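Local coordinates for protein putative ABC transporter subunit, substrate-binding component (Rhodopseudomonas palustris, PDB 4EVR) that probably captures aromatic carboxylates, such as the benzoate held between its two lobes, for uptake by an ABC transporter, at residues 17-22 with 85-90; 24-29 with 60-65; 108-113 with 129-134; 238-243 with 286-291. All coordinates share one frame; numbering follows the deposited sequence.

In the fold
Contacts 1 and 3 are buried strand pairings in one six-stranded sheet, where strands 85-88 and 109-111 are neighbours, so the amide at I110 pairs with the carbonyl of L86. Contact 1 adds an apolar layer to its backbone bonds, contact 3 buried polar groups near the ligand. Contact 2 meets the same sheet at strand 54-62 but lies partly at the surface and relies on aspartate, serine and a water. Contact 4, also buried, combines aromatic rings with an aspartate accepting from a helix-start amide, where a turn after strand 235-238 of the seven-stranded sheet meets helix 288-306. F133 and N113 of contact 3 touch F240 and F289. All four reach the benzoate.

Contact 1 of 4, residues 17-22 with 85-90; sequences LKVGLL and VLIGTV. With BEZ (benzoic acid), chain B.
V19, L21 and I87 share one face of two parallel strands, I87 touching both of the others. I87 CB lies 3.7 Å from L21 CD2, and CG2 turns along the same leucine methyl, the two side chains running side by side. With CG1 anti to the carbonyl carbon (chi1 -59°), the longer branch swings back toward V19: I87 CG1 lies 3.9 Å from V19 CG1, and CD1 meets the same methyl at 3.5 Å, a tight carbon contact. Beta-branched residues suit such extended backbone.

Beneath this apolar layer the backbones pair regularly: G20 N gives its hydrogen to V85 O at 2.8 Å, and G20 O takes that of I87 N at 2.8 Å. Farther along, a cis peptide precedes T89, and V90 O comes within 3.3 Å of benzoate C. Strand 17-23 runs between strands 54-62 and 85-88. Helix 30-46 covers L21 through T37 and L40, whereas L22 and L86 face helix 67-79.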
loop_
_atom_site.group_PDB
_atom_site.type_symbol
_atom_site.label_atom_id
_atom_site.label_comp_id
_atom_site.label_asym_id
_atom_site.label_seq_id
_atom_site.Cartn_x
_atom_site.Cartn_y
_atom_site.Cartn_z
ATOM N N LEU A 17 -18.139 -12.303 -14.273
ATOM C CA LEU A 17 -17.273 -11.169 -14.481
ATOM C C LEU A 17 -15.870 -11.642 -14.118
ATOM O O LEU A 17 -15.681 -12.139 -12.991
ATOM C CB LEU A 17 -17.707 -9.979 -13.597
ATOM C CG LEU A 17 -16.959 -8.656 -13.782
ATOM C CD1 LEU A 17 -17.320 -8.018 -15.066
ATOM C CD2 LEU A 17 -17.357 -7.667 -12.713
ATOM N N LYS A 18 -14.906 -11.518 -15.068
ATOM C CA LYS A 18 -13.556 -11.992 -14.902
ATOM C C LYS A 18 -12.719 -10.855 -14.352
ATOM O O LYS A 18 -12.576 -9.828 -15.031
ATOM C CB LYS A 18 -12.971 -12.508 -16.215
ATOM C CG LYS A 18 -13.642 -13.759 -16.791
ATOM C CD LYS A 18 -12.815 -14.385 -17.936
ATOM C CE LYS A 18 -11.484 -14.907 -17.410
ATOM N NZ LYS A 18 -10.791 -15.839 -18.335
ATOM N N VAL A 19 -12.198 -11.021 -13.137
ATOM C CA VAL A 19 -11.376 -10.016 -12.478
ATOM C C VAL A 19 -9.960 -10.530 -12.492
ATOM O O VAL A 19 -9.664 -11.564 -11.896
ATOM C CB VAL A 19 -11.887 -9.719 -11.050
ATOM C CG1 VAL A 19 -10.985 -8.710 -10.386
ATOM C CG2 VAL A 19 -13.350 -9.248 -11.065
ATOM N N GLY A 20 -9.111 -9.857 -13.242
ATOM C CA GLY A 20 -7.742 -10.271 -13.403
ATOM C C GLY A 20 -6.970 -9.750 -12.224
ATOM O O GLY A 20 -7.089 -8.565 -11.920
ATOM N N LEU A 21 -6.272 -10.634 -11.471
ATOM C CA LEU A 21 -5.517 -10.204 -10.292
ATOM C C LEU A 21 -4.055 -10.365 -10.552
ATOM O O LEU A 21 -3.611 -11.510 -10.597
ATOM C CB LEU A 21 -5.831 -11.047 -9.033
ATOM C CG LEU A 21 -7.128 -11.019 -8.362
ATOM C CD1 LEU A 21 -7.012 -11.667 -6.965
ATOM C CD2 LEU A 21 -7.681 -9.594 -8.222
ATOM N N LEU A 22 -3.310 -9.281 -10.741
ATOM C CA LEU A 22 -1.852 -9.317 -10.918
ATOM C C LEU A 22 -1.203 -8.969 -9.602
ATOM O O LEU A 22 -1.251 -7.801 -9.216
ATOM C CB LEU A 22 -1.431 -8.319 -11.983
ATOM C CG LEU A 22 0.060 -8.428 -12.388
ATOM C CD1 LEU A 22 0.383 -9.802 -12.995
ATOM C CD2 LEU A 22 0.492 -7.264 -13.282
ATOM N N VAL A 85 -12.001 -6.693 -15.640
ATOM C CA VAL A 85 -11.428 -5.721 -14.712
ATOM C C VAL A 85 -10.045 -6.149 -14.401
ATOM O O VAL A 85 -9.805 -7.351 -14.332
ATOM C CB VAL A 85 -12.286 -5.664 -13.397
ATOM C CG1 VAL A 85 -11.737 -4.632 -12.400
ATOM C CG2 VAL A 85 -13.749 -5.333 -13.731
ATOM N N LEU A 86 -9.141 -5.202 -14.147
ATOM C CA LEU A 86 -7.769 -5.515 -13.726
ATOM C C LEU A 86 -7.534 -4.979 -12.295
ATOM O O LEU A 86 -7.768 -3.810 -12.031
ATOM C CB LEU A 86 -6.790 -4.862 -14.718
ATOM C CG LEU A 86 -5.288 -5.016 -14.510
ATOM C CD1 LEU A 86 -4.866 -6.504 -14.394
ATOM C CD2 LEU A 86 -4.540 -4.372 -15.656
ATOM N N ILE A 87 -7.008 -5.825 -11.392
ATOM C CA ILE A 87 -6.642 -5.354 -10.084
ATOM C C ILE A 87 -5.212 -5.723 -9.856
ATOM O O ILE A 87 -4.910 -6.911 -9.858
ATOM C CB ILE A 87 -7.559 -5.944 -9.001
ATOM C CG1 ILE A 87 -9.046 -5.560 -9.288
ATOM C CG2 ILE A 87 -7.085 -5.491 -7.605
ATOM C CD1 ILE A 87 -10.056 -6.054 -8.360
ATOM N N GLY A 88 -4.371 -4.736 -9.642
ATOM C CA GLY A 88 -2.963 -4.940 -9.244
ATOM C C GLY A 88 -2.159 -3.657 -9.192
ATOM O O GLY A 88 -2.612 -2.648 -9.702
ATOM N N THR A 89 -0.950 -3.617 -8.638
ATOM C CA THR A 89 -0.244 -4.709 -7.982
ATOM C C THR A 89 0.447 -4.114 -6.755
ATOM O O THR A 89 0.099 -3.020 -6.318
ATOM C CB THR A 89 0.714 -5.402 -8.956
ATOM O OG1 THR A 89 1.289 -6.511 -8.227
ATOM C CG2 THR A 89 1.735 -4.499 -9.463
ATOM N N VAL A 90 1.334 -4.858 -6.177
ATOM C CA VAL A 90 2.064 -4.443 -4.972
ATOM C C VAL A 90 3.310 -3.598 -5.297
ATOM O O VAL A 90 3.451 -2.562 -4.677
ATOM C CB VAL A 90 2.451 -5.654 -4.104
ATOM C CG1 VAL A 90 3.432 -5.288 -3.029
ATOM C CG2 VAL A 90 1.223 -6.285 -3.542
HETATM C C BEZ B . 5.485 -0.265 -3.596
HETATM O O1 BEZ B . 4.762 0.656 -4.078
HETATM O O2 BEZ B . 6.403 -0.840 -4.245
HETATM C C1 BEZ B . 5.200 -0.821 -2.239
HETATM C C2 BEZ B . 5.559 -2.143 -1.928
HETATM C C3 BEZ B . 5.284 -2.664 -0.665
HETATM C C4 BEZ B . 4.698 -1.799 0.270
HETATM C C5 BEZ B . 4.348 -0.477 -0.053
HETATM C C6 BEZ B . 4.570 0.019 -1.308
#

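Contact 2 of 4, residues 24-29 with 60-65; sequences PYSGTY and KVDDES. With BEZ (benzoic acid), chain B.
The Y29 ring has S65 OG near its plane at the edge, 3.5 Å from CD2, benzoate C3 over one face and the methyl CG2 of T28 over the other. Y25 presents its ring edge to V61 O and the CA of D62, while its OH rests on the aliphatic CG of K60, the two side chains crossing at about a right angle. The polar ends have other partners: Y25 OH bonds T37 and K60 NZ forms a salt bridge with E41.

Beside Y25, the D62 carboxylate, its CG anti to the backbone N (chi1 -177°), joins loop to strand. OD1 accepts from Y25 N at 2.8 Å and, through the opposite face of its plane, from E64 N, closing an Asx turn. OD2 offers its syn lone pair to S26 OG at 2.7 Å. An alanine here would probably leave the Y25 and E64 amides without their common acceptor and the S26 hydroxyl without its own, freeing the loop to shift. A water links S26 O, Y29 N and S65 OG. Three donors gripping one carboxylate are consistent with an ionised D62, its charge shared among two amides and a hydroxyl.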
loop_
_atom_site.group_PDB
_atom_site.type_symbol
_atom_site.label_atom_id
_atom_site.label_comp_id
_atom_site.label_asym_id
_atom_site.label_seq_id
_atom_site.Cartn_x
_atom_site.Cartn_y
_atom_site.Cartn_z
ATOM N N PRO A 24 1.864 -10.323 -6.361
ATOM C CA PRO A 24 2.993 -11.180 -6.037
ATOM C C PRO A 24 2.523 -12.358 -5.190
ATOM O O PRO A 24 2.096 -12.166 -4.049
ATOM C CB PRO A 24 3.902 -10.263 -5.234
ATOM C CG PRO A 24 3.079 -9.258 -4.655
ATOM C CD PRO A 24 1.884 -9.081 -5.569
ATOM N N TYR A 25 2.624 -13.583 -5.713
ATOM C CA TYR A 25 2.289 -14.792 -4.921
ATOM C C TYR A 25 3.573 -15.551 -4.538
ATOM O O TYR A 25 3.537 -16.666 -4.016
ATOM C CB TYR A 25 1.324 -15.646 -5.674
ATOM C CG TYR A 25 -0.016 -14.956 -5.799
ATOM C CD1 TYR A 25 -0.855 -14.829 -4.699
ATOM C CD2 TYR A 25 -0.498 -14.536 -7.036
ATOM C CE1 TYR A 25 -2.108 -14.223 -4.809
ATOM C CE2 TYR A 25 -1.738 -13.909 -7.155
ATOM C CZ TYR A 25 -2.552 -13.772 -6.032
ATOM O OH TYR A 25 -3.804 -13.202 -6.160
ATOM N N SER A 26 4.713 -14.969 -4.845
ATOM C CA SER A 26 6.025 -15.556 -4.489
ATOM C C SER A 26 6.986 -14.419 -4.196
ATOM O O SER A 26 6.710 -13.303 -4.610
ATOM C CB SER A 26 6.586 -16.451 -5.599
ATOM O OG SER A 26 6.786 -15.732 -6.801
ATOM N N GLY A 27 8.159 -14.715 -3.638
ATOM C CA GLY A 27 9.107 -13.653 -3.366
ATOM C C GLY A 27 8.786 -12.951 -2.070
ATOM O O GLY A 27 7.800 -13.263 -1.364
ATOM N N THR A 28 9.559 -11.914 -1.775
ATOM C CA THR A 28 9.458 -11.202 -0.507
ATOM C C THR A 28 8.062 -10.524 -0.277
ATOM O O THR A 28 7.679 -10.332 0.872
ATOM C CB THR A 28 10.616 -10.199 -0.365
ATOM O OG1 THR A 28 10.781 -9.854 1.012
ATOM C CG2 THR A 28 10.447 -8.964 -1.230
ATOM N N TYR A 29 7.330 -10.149 -1.357
ATOM C CA TYR A 29 6.017 -9.540 -1.192
ATOM C C TYR A 29 4.852 -10.533 -1.269
ATOM O O TYR A 29 3.692 -10.074 -1.249
ATOM C CB TYR A 29 5.820 -8.433 -2.225
ATOM C CG TYR A 29 6.718 -7.220 -2.018
ATOM C CD1 TYR A 29 7.124 -6.833 -0.740
ATOM C CD2 TYR A 29 6.996 -6.353 -3.072
ATOM C CE1 TYR A 29 7.904 -5.710 -0.544
ATOM C CE2 TYR A 29 7.701 -5.161 -2.860
ATOM C CZ TYR A 29 8.096 -4.815 -1.587
ATOM O OH TYR A 29 8.782 -3.652 -1.323
ATOM N N LYS A 60 -5.936 -15.251 -11.329
ATOM C CA LYS A 60 -4.748 -14.870 -10.539
ATOM C C LYS A 60 -3.476 -15.134 -11.294
ATOM O O LYS A 60 -3.303 -16.231 -11.828
ATOM C CB LYS A 60 -4.749 -15.652 -9.239
ATOM C CG LYS A 60 -5.905 -15.306 -8.321
ATOM C CD LYS A 60 -5.882 -16.127 -7.087
ATOM C CE LYS A 60 -7.195 -16.076 -6.381
ATOM N NZ LYS A 60 -7.124 -16.867 -5.136
ATOM N N VAL A 61 -2.619 -14.126 -11.397
ATOM C CA VAL A 61 -1.331 -14.209 -12.090
ATOM C C VAL A 61 -0.250 -13.724 -11.140
ATOM O O VAL A 61 -0.297 -12.588 -10.623
ATOM C CB VAL A 61 -1.332 -13.384 -13.416
ATOM C CG1 VAL A 61 0.058 -13.318 -14.050
ATOM C CG2 VAL A 61 -2.333 -13.939 -14.427
ATOM N N ASP A 62 0.771 -14.544 -10.943
ATOM C CA ASP A 62 1.910 -14.126 -10.064
ATOM C C ASP A 62 2.861 -13.186 -10.860
ATOM O O ASP A 62 3.510 -13.609 -11.854
ATOM C CB ASP A 62 2.682 -15.382 -9.593
ATOM C CG ASP A 62 3.824 -15.140 -8.635
ATOM O OD1 ASP A 62 3.997 -13.952 -8.173
ATOM O OD2 ASP A 62 4.505 -16.139 -8.248
ATOM N N ASP A 63 2.984 -11.961 -10.429
ATOM C CA ASP A 63 3.908 -11.042 -11.078
ATOM C C ASP A 63 5.340 -11.217 -10.561
ATOM O O ASP A 63 6.234 -10.559 -11.074
ATOM C CB ASP A 63 3.482 -9.591 -10.978
ATOM C CG ASP A 63 3.403 -8.956 -9.609
ATOM O OD1 ASP A 63 4.179 -9.332 -8.733
ATOM O OD2 ASP A 63 2.639 -8.011 -9.458
ATOM N N GLU A 64 5.538 -11.952 -9.463
ATOM C CA GLU A 64 6.859 -12.200 -8.889
ATOM C C GLU A 64 7.599 -10.896 -8.554
ATOM O O GLU A 64 8.817 -10.964 -8.343
ATOM C CB GLU A 64 7.699 -13.020 -9.868
ATOM C CG GLU A 64 6.969 -14.282 -10.297
ATOM C CD GLU A 64 7.939 -15.237 -10.946
ATOM O OE1 GLU A 64 8.834 -15.767 -10.248
ATOM O OE2 GLU A 64 7.813 -15.440 -12.167
ATOM N N SER A 65 6.872 -9.741 -8.399
ATOM C CA SER A 65 7.537 -8.425 -8.198
ATOM C C SER A 65 8.669 -8.250 -9.155
ATOM O O SER A 65 9.721 -7.722 -8.790
ATOM C CB SER A 65 8.030 -8.264 -6.761
ATOM O OG SER A 65 6.892 -8.326 -5.910
HETATM C C BEZ B . 5.485 -0.265 -3.596
HETATM O O1 BEZ B . 4.762 0.656 -4.078
HETATM O O2 BEZ B . 6.403 -0.840 -4.245
HETATM C C1 BEZ B . 5.200 -0.821 -2.239
HETATM C C2 BEZ B . 5.559 -2.143 -1.928
HETATM C C3 BEZ B . 5.284 -2.664 -0.665
HETATM C C4 BEZ B . 4.698 -1.799 0.270
HETATM C C5 BEZ B . 4.348 -0.477 -0.053
HETATM C C6 BEZ B . 4.570 0.019 -1.308
HETATM O O HOH W 1 7.600 -10.570 -4.328
#

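Contact 3 of 4, residues 108-113 with 129-134; sequences PTIVPN and FRTSFA. With BEZ (benzoic acid), chain B.
The last parallel strand pair of the six-stranded sheet, 109-111 with 128-130, matches I110 with F129 and V111 with R130. V111 N gives a nearly straight bond to F129 O (2.8 Å, 171°), and V111 O accepts from T131 N at 3.0 Å. Side chains follow this register: the methylene CD of R130 lies alongside V111 CG1 at 4.0 Å, while its guanidinium is satisfied by T120, N340 and the carbonyls of A114 and A116, which lets an arginine be buried here.

As in other periplasmic binding proteins of this family, the loops at the strands' C-terminal ends line the ligand cleft. There S132 OG, held between its backbone N and carbonyl carbon (chi1 61°), donates to N113 O at 2.8 Å from above the carbonyl plane. The N113 amide stands 68° from the F133 ring plane. N113 OD1 accepts from Q292 NE2, while ND2, bonded to V90 O, lies 3.4 Å from benzoate C6, and F133 turns its edge to the same carbon, with CZ 3.7 Å away.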
loop_
_atom_site.group_PDB
_atom_site.type_symbol
_atom_site.label_atom_id
_atom_site.label_comp_id
_atom_site.label_asym_id
_atom_site.label_seq_id
_atom_site.Cartn_x
_atom_site.Cartn_y
_atom_site.Cartn_z
ATOM N N PRO A 108 -11.175 -1.024 -16.911
ATOM C CA PRO A 108 -11.249 -0.537 -15.505
ATOM C C PRO A 108 -10.133 -1.147 -14.696
ATOM O O PRO A 108 -10.015 -2.384 -14.663
ATOM C CB PRO A 108 -12.607 -1.044 -15.030
ATOM C CG PRO A 108 -13.400 -1.180 -16.309
ATOM C CD PRO A 108 -12.429 -1.697 -17.289
ATOM N N THR A 109 -9.320 -0.308 -14.051
ATOM C CA THR A 109 -8.139 -0.798 -13.334
ATOM C C THR A 109 -8.097 -0.243 -11.912
ATOM O O THR A 109 -8.274 0.950 -11.692
ATOM C CB THR A 109 -6.853 -0.442 -14.131
ATOM O OG1 THR A 109 -6.894 -1.116 -15.380
ATOM C CG2 THR A 109 -5.565 -0.924 -13.448
ATOM N N ILE A 110 -7.925 -1.123 -10.943
ATOM C CA ILE A 110 -7.777 -0.709 -9.517
ATOM C C ILE A 110 -6.408 -1.133 -8.983
ATOM O O ILE A 110 -6.125 -2.314 -8.966
ATOM C CB ILE A 110 -8.888 -1.289 -8.612
ATOM C CG1 ILE A 110 -10.251 -0.844 -9.146
ATOM C CG2 ILE A 110 -8.688 -0.831 -7.127
ATOM C CD1 ILE A 110 -11.408 -1.614 -8.570
ATOM N N VAL A 111 -5.638 -0.186 -8.428
ATOM C CA VAL A 111 -4.341 -0.380 -7.801
ATOM C C VAL A 111 -4.542 -0.547 -6.308
ATOM O O VAL A 111 -4.925 0.422 -5.663
ATOM C CB VAL A 111 -3.377 0.784 -8.104
ATOM C CG1 VAL A 111 -2.015 0.528 -7.488
ATOM C CG2 VAL A 111 -3.259 0.940 -9.617
ATOM N N PRO A 112 -4.339 -1.770 -5.757
ATOM C CA PRO A 112 -4.678 -2.030 -4.340
ATOM C C PRO A 112 -3.460 -1.909 -3.388
ATOM O O PRO A 112 -3.531 -2.283 -2.245
ATOM C CB PRO A 112 -5.222 -3.445 -4.405
ATOM C CG PRO A 112 -4.303 -4.119 -5.361
ATOM C CD PRO A 112 -4.002 -3.029 -6.440
ATOM N N ASN A 113 -2.280 -1.461 -3.896
ATOM C CA ASN A 113 -1.150 -1.189 -3.037
ATOM C C ASN A 113 -0.175 -0.240 -3.637
ATOM O O ASN A 113 0.070 0.793 -3.060
ATOM C CB ASN A 113 -0.374 -2.422 -2.625
ATOM C CG ASN A 113 0.694 -2.072 -1.625
ATOM O OD1 ASN A 113 0.407 -1.672 -0.488
ATOM N ND2 ASN A 113 1.957 -2.053 -2.033
ATOM N N PHE A 129 -7.731 3.745 -10.864
ATOM C CA PHE A 129 -8.050 4.117 -9.505
ATOM C C PHE A 129 -7.112 3.481 -8.516
ATOM O O PHE A 129 -6.624 2.379 -8.773
ATOM C CB PHE A 129 -9.458 3.619 -9.197
ATOM C CG PHE A 129 -10.492 4.162 -10.165
ATOM C CD1 PHE A 129 -11.133 5.349 -9.913
ATOM C CD2 PHE A 129 -10.704 3.550 -11.397
ATOM C CE1 PHE A 129 -11.937 5.944 -10.876
ATOM C CE2 PHE A 129 -11.498 4.153 -12.363
ATOM C CZ PHE A 129 -12.191 5.293 -12.060
ATOM N N ARG A 130 -6.891 4.129 -7.362
ATOM C CA ARG A 130 -6.038 3.549 -6.328
ATOM C C ARG A 130 -6.789 3.516 -4.982
ATOM O O ARG A 130 -7.385 4.522 -4.599
ATOM C CB ARG A 130 -4.736 4.360 -6.242
ATOM C CG ARG A 130 -3.768 3.881 -5.196
ATOM C CD ARG A 130 -2.315 4.017 -5.607
ATOM N NE ARG A 130 -1.953 5.407 -5.876
ATOM C CZ ARG A 130 -0.774 5.776 -6.357
ATOM N NH1 ARG A 130 -0.510 7.066 -6.582
ATOM N NH2 ARG A 130 0.110 4.873 -6.714
ATOM N N THR A 131 -6.750 2.382 -4.249
ATOM C CA THR A 131 -7.365 2.316 -2.941
ATOM C C THR A 131 -6.347 2.318 -1.800
ATOM O O THR A 131 -6.752 2.230 -0.648
ATOM C CB THR A 131 -8.192 1.057 -2.826
ATOM O OG1 THR A 131 -7.337 -0.070 -3.005
ATOM C CG2 THR A 131 -9.374 1.060 -3.735
ATOM N N SER A 132 -5.065 2.583 -2.110
ATOM C CA SER A 132 -3.983 2.506 -1.143
ATOM C C SER A 132 -3.518 3.901 -0.707
ATOM O O SER A 132 -4.133 4.490 0.177
ATOM C CB SER A 132 -2.895 1.614 -1.712
ATOM O OG SER A 132 -2.373 2.117 -2.916
ATOM N N PHE A 133 -2.540 4.464 -1.366
ATOM C CA PHE A 133 -1.870 5.686 -0.968
ATOM C C PHE A 133 -0.886 6.064 -2.065
ATOM O O PHE A 133 -0.607 5.203 -2.936
ATOM C CB PHE A 133 -1.099 5.470 0.334
ATOM C CG PHE A 133 -0.013 4.409 0.173
ATOM C CD1 PHE A 133 -0.313 3.059 0.254
ATOM C CD2 PHE A 133 1.289 4.767 -0.140
ATOM C CE1 PHE A 133 0.630 2.100 -0.146
ATOM C CE2 PHE A 133 2.221 3.823 -0.479
ATOM C CZ PHE A 133 1.884 2.503 -0.506
ATOM N N ALA A 134 -0.239 7.251 -1.945
ATOM C CA ALA A 134 0.851 7.665 -2.826
ATOM C C ALA A 134 2.144 7.693 -2.009
ATOM O O ALA A 134 2.145 8.206 -0.869
ATOM C CB ALA A 134 0.606 9.042 -3.433
HETATM C C BEZ B . 5.485 -0.265 -3.596
HETATM O O1 BEZ B . 4.762 0.656 -4.078
HETATM O O2 BEZ B . 6.403 -0.840 -4.245
HETATM C C1 BEZ B . 5.200 -0.821 -2.239
HETATM C C2 BEZ B . 5.559 -2.143 -1.928
HETATM C C3 BEZ B . 5.284 -2.664 -0.665
HETATM C C4 BEZ B . 4.698 -1.799 0.270
HETATM C C5 BEZ B . 4.348 -0.477 -0.053
HETATM C C6 BEZ B . 4.570 0.019 -1.308
#

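Contact 4 of 4, residues 238-243 with 286-291; sequences PGFLTD and PDVFAV. With BEZ (benzoic acid), chain B.
F240 and F289 meet obliquely beside the benzoate, F289 CZ reaching the edge of the F240 ring at CD1, 3.8 Å away. F240 lays one face against the ligand, C5 sitting over the ring centre and 3.8 Å from CG, so a flat apolar side chain matches the ligand's flat hydrocarbon ring. V288 CG1, set between its backbone N and carbonyl carbon (chi1 69°), covers the centre of one F289 face, and D243 O approaches that ring's edge in plane.

Behind the rings, D243 ties the turn to the helix start: OD2 uses its anti lone pair to accept from V288 N at 2.8 Å, and OD1 forms a salt bridge with R348. With an alanine in place of D243, the V288 amide and the R348 charge would be likely to lose their mates. D287 is the N-cap, its OD1 accepting from A290 N at 3.1 Å and, weakly, from F289 N.

The turn follows strand 235-238, and F240, D243 and V288 all pack on L260 of strand 257-260. From the first turn of helix 288-306, F289 reaches L32, A35 and I36 of helix 30-46, so the contact spans the two lobes.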
loop_
_atom_site.group_PDB
_atom_site.type_symbol
_atom_site.label_atom_id
_atom_site.label_comp_id
_atom_site.label_asym_id
_atom_site.label_seq_id
_atom_site.Cartn_x
_atom_site.Cartn_y
_atom_site.Cartn_z
ATOM N N PRO A 238 7.401 4.367 7.237
ATOM C CA PRO A 238 5.978 4.186 6.833
ATOM C C PRO A 238 5.551 2.864 7.426
ATOM O O PRO A 238 6.398 1.931 7.611
ATOM C CB PRO A 238 6.034 4.166 5.302
ATOM C CG PRO A 238 7.402 3.624 5.009
ATOM C CD PRO A 238 8.305 4.111 6.104
ATOM N N GLY A 239 4.267 2.710 7.628
ATOM C CA GLY A 239 3.710 1.538 8.286
ATOM C C GLY A 239 3.881 0.214 7.674
ATOM O O GLY A 239 3.682 -0.806 8.325
ATOM N N PHE A 240 4.194 0.218 6.404
ATOM C CA PHE A 240 4.490 -1.044 5.708
ATOM C C PHE A 240 5.657 -1.746 6.370
ATOM O O PHE A 240 5.796 -2.975 6.225
ATOM C CB PHE A 240 4.867 -0.729 4.254
ATOM C CG PHE A 240 3.977 0.293 3.636
ATOM C CD1 PHE A 240 2.640 0.046 3.461
ATOM C CD2 PHE A 240 4.460 1.540 3.302
ATOM C CE1 PHE A 240 1.813 1.002 2.975
ATOM C CE2 PHE A 240 3.622 2.492 2.764
ATOM C CZ PHE A 240 2.301 2.251 2.681
ATOM N N LEU A 241 6.513 -1.001 7.089
ATOM C CA LEU A 241 7.662 -1.643 7.784
ATOM C C LEU A 241 7.199 -2.615 8.857
ATOM O O LEU A 241 7.907 -3.559 9.114
ATOM C CB LEU A 241 8.521 -0.533 8.390
ATOM C CG LEU A 241 9.774 -0.973 9.167
ATOM C CD1 LEU A 241 10.766 -1.656 8.256
ATOM C CD2 LEU A 241 10.325 0.176 9.912
ATOM N N THR A 242 6.006 -2.406 9.461
ATOM C CA THR A 242 5.515 -3.312 10.498
ATOM C C THR A 242 4.275 -4.017 10.154
ATOM O O THR A 242 3.998 -5.040 10.802
ATOM C CB THR A 242 5.312 -2.530 11.853
ATOM O OG1 THR A 242 4.458 -1.417 11.602
ATOM C CG2 THR A 242 6.668 -1.988 12.393
ATOM N N ASP A 243 3.389 -3.486 9.191
ATOM C CA ASP A 243 2.120 -4.161 9.044
ATOM C C ASP A 243 2.231 -5.585 8.542
ATOM O O ASP A 243 2.857 -5.829 7.539
ATOM C CB ASP A 243 1.186 -3.356 8.125
ATOM C CG ASP A 243 0.143 -2.621 8.932
ATOM O OD1 ASP A 243 0.524 -1.925 9.907
ATOM O OD2 ASP A 243 -1.052 -2.744 8.604
ATOM N N PRO A 286 -6.458 -8.613 10.022
ATOM C CA PRO A 286 -6.080 -8.011 8.747
ATOM C C PRO A 286 -5.066 -6.943 8.952
ATOM O O PRO A 286 -5.131 -6.190 9.940
ATOM C CB PRO A 286 -7.382 -7.352 8.247
ATOM C CG PRO A 286 -8.192 -7.097 9.516
ATOM C CD PRO A 286 -7.797 -8.169 10.477
ATOM N N ASP A 287 -4.290 -6.697 7.923
ATOM C CA ASP A 287 -3.354 -5.556 7.925
ATOM C C ASP A 287 -3.768 -4.559 6.915
ATOM O O ASP A 287 -4.798 -4.707 6.259
ATOM C CB ASP A 287 -1.902 -6.063 7.772
ATOM C CG ASP A 287 -1.697 -6.814 6.489
ATOM O OD1 ASP A 287 -2.521 -6.642 5.579
ATOM O OD2 ASP A 287 -0.739 -7.675 6.422
ATOM N N VAL A 288 -2.942 -3.536 6.675
ATOM C CA VAL A 288 -3.334 -2.506 5.720
ATOM C C VAL A 288 -3.553 -3.025 4.315
ATOM O O VAL A 288 -4.418 -2.549 3.639
ATOM C CB VAL A 288 -2.309 -1.371 5.693
ATOM C CG1 VAL A 288 -0.981 -1.765 5.095
ATOM C CG2 VAL A 288 -2.856 -0.168 4.971
ATOM N N PHE A 289 -2.853 -4.060 3.945
ATOM C CA PHE A 289 -2.892 -4.689 2.606
ATOM C C PHE A 289 -4.243 -5.384 2.415
ATOM O O PHE A 289 -4.922 -5.211 1.402
ATOM C CB PHE A 289 -1.733 -5.664 2.449
ATOM C CG PHE A 289 -0.372 -5.009 2.709
ATOM C CD1 PHE A 289 0.066 -3.960 1.932
ATOM C CD2 PHE A 289 0.377 -5.332 3.851
ATOM C CE1 PHE A 289 1.293 -3.377 2.177
ATOM C CE2 PHE A 289 1.562 -4.670 4.138
ATOM C CZ PHE A 289 2.012 -3.686 3.292
ATOM N N ALA A 290 -4.709 -6.055 3.476
ATOM C CA ALA A 290 -6.036 -6.664 3.462
ATOM C C ALA A 290 -7.122 -5.623 3.331
ATOM O O ALA A 290 -8.105 -5.805 2.651
ATOM C CB ALA A 290 -6.240 -7.460 4.735
ATOM N N VAL A 291 -6.966 -4.507 4.016
ATOM C CA VAL A 291 -7.919 -3.412 3.963
ATOM C C VAL A 291 -7.974 -2.879 2.582
ATOM O O VAL A 291 -9.051 -2.599 2.046
ATOM C CB VAL A 291 -7.497 -2.308 4.973
ATOM C CG1 VAL A 291 -8.299 -1.007 4.795
ATOM C CG2 VAL A 291 -7.621 -2.788 6.438
HETATM C C BEZ B . 5.485 -0.265 -3.596
HETATM O O1 BEZ B . 4.762 0.656 -4.078
HETATM O O2 BEZ B . 6.403 -0.840 -4.245
HETATM C C1 BEZ B . 5.200 -0.821 -2.239
HETATM C C2 BEZ B . 5.559 -2.143 -1.928
HETATM C C3 BEZ B . 5.284 -2.664 -0.665
HETATM C C4 BEZ B . 4.698 -1.799 0.270
HETATM C C5 BEZ B . 4.348 -0.477 -0.053
HETATM C C6 BEZ B . 4.570 0.019 -1.308
#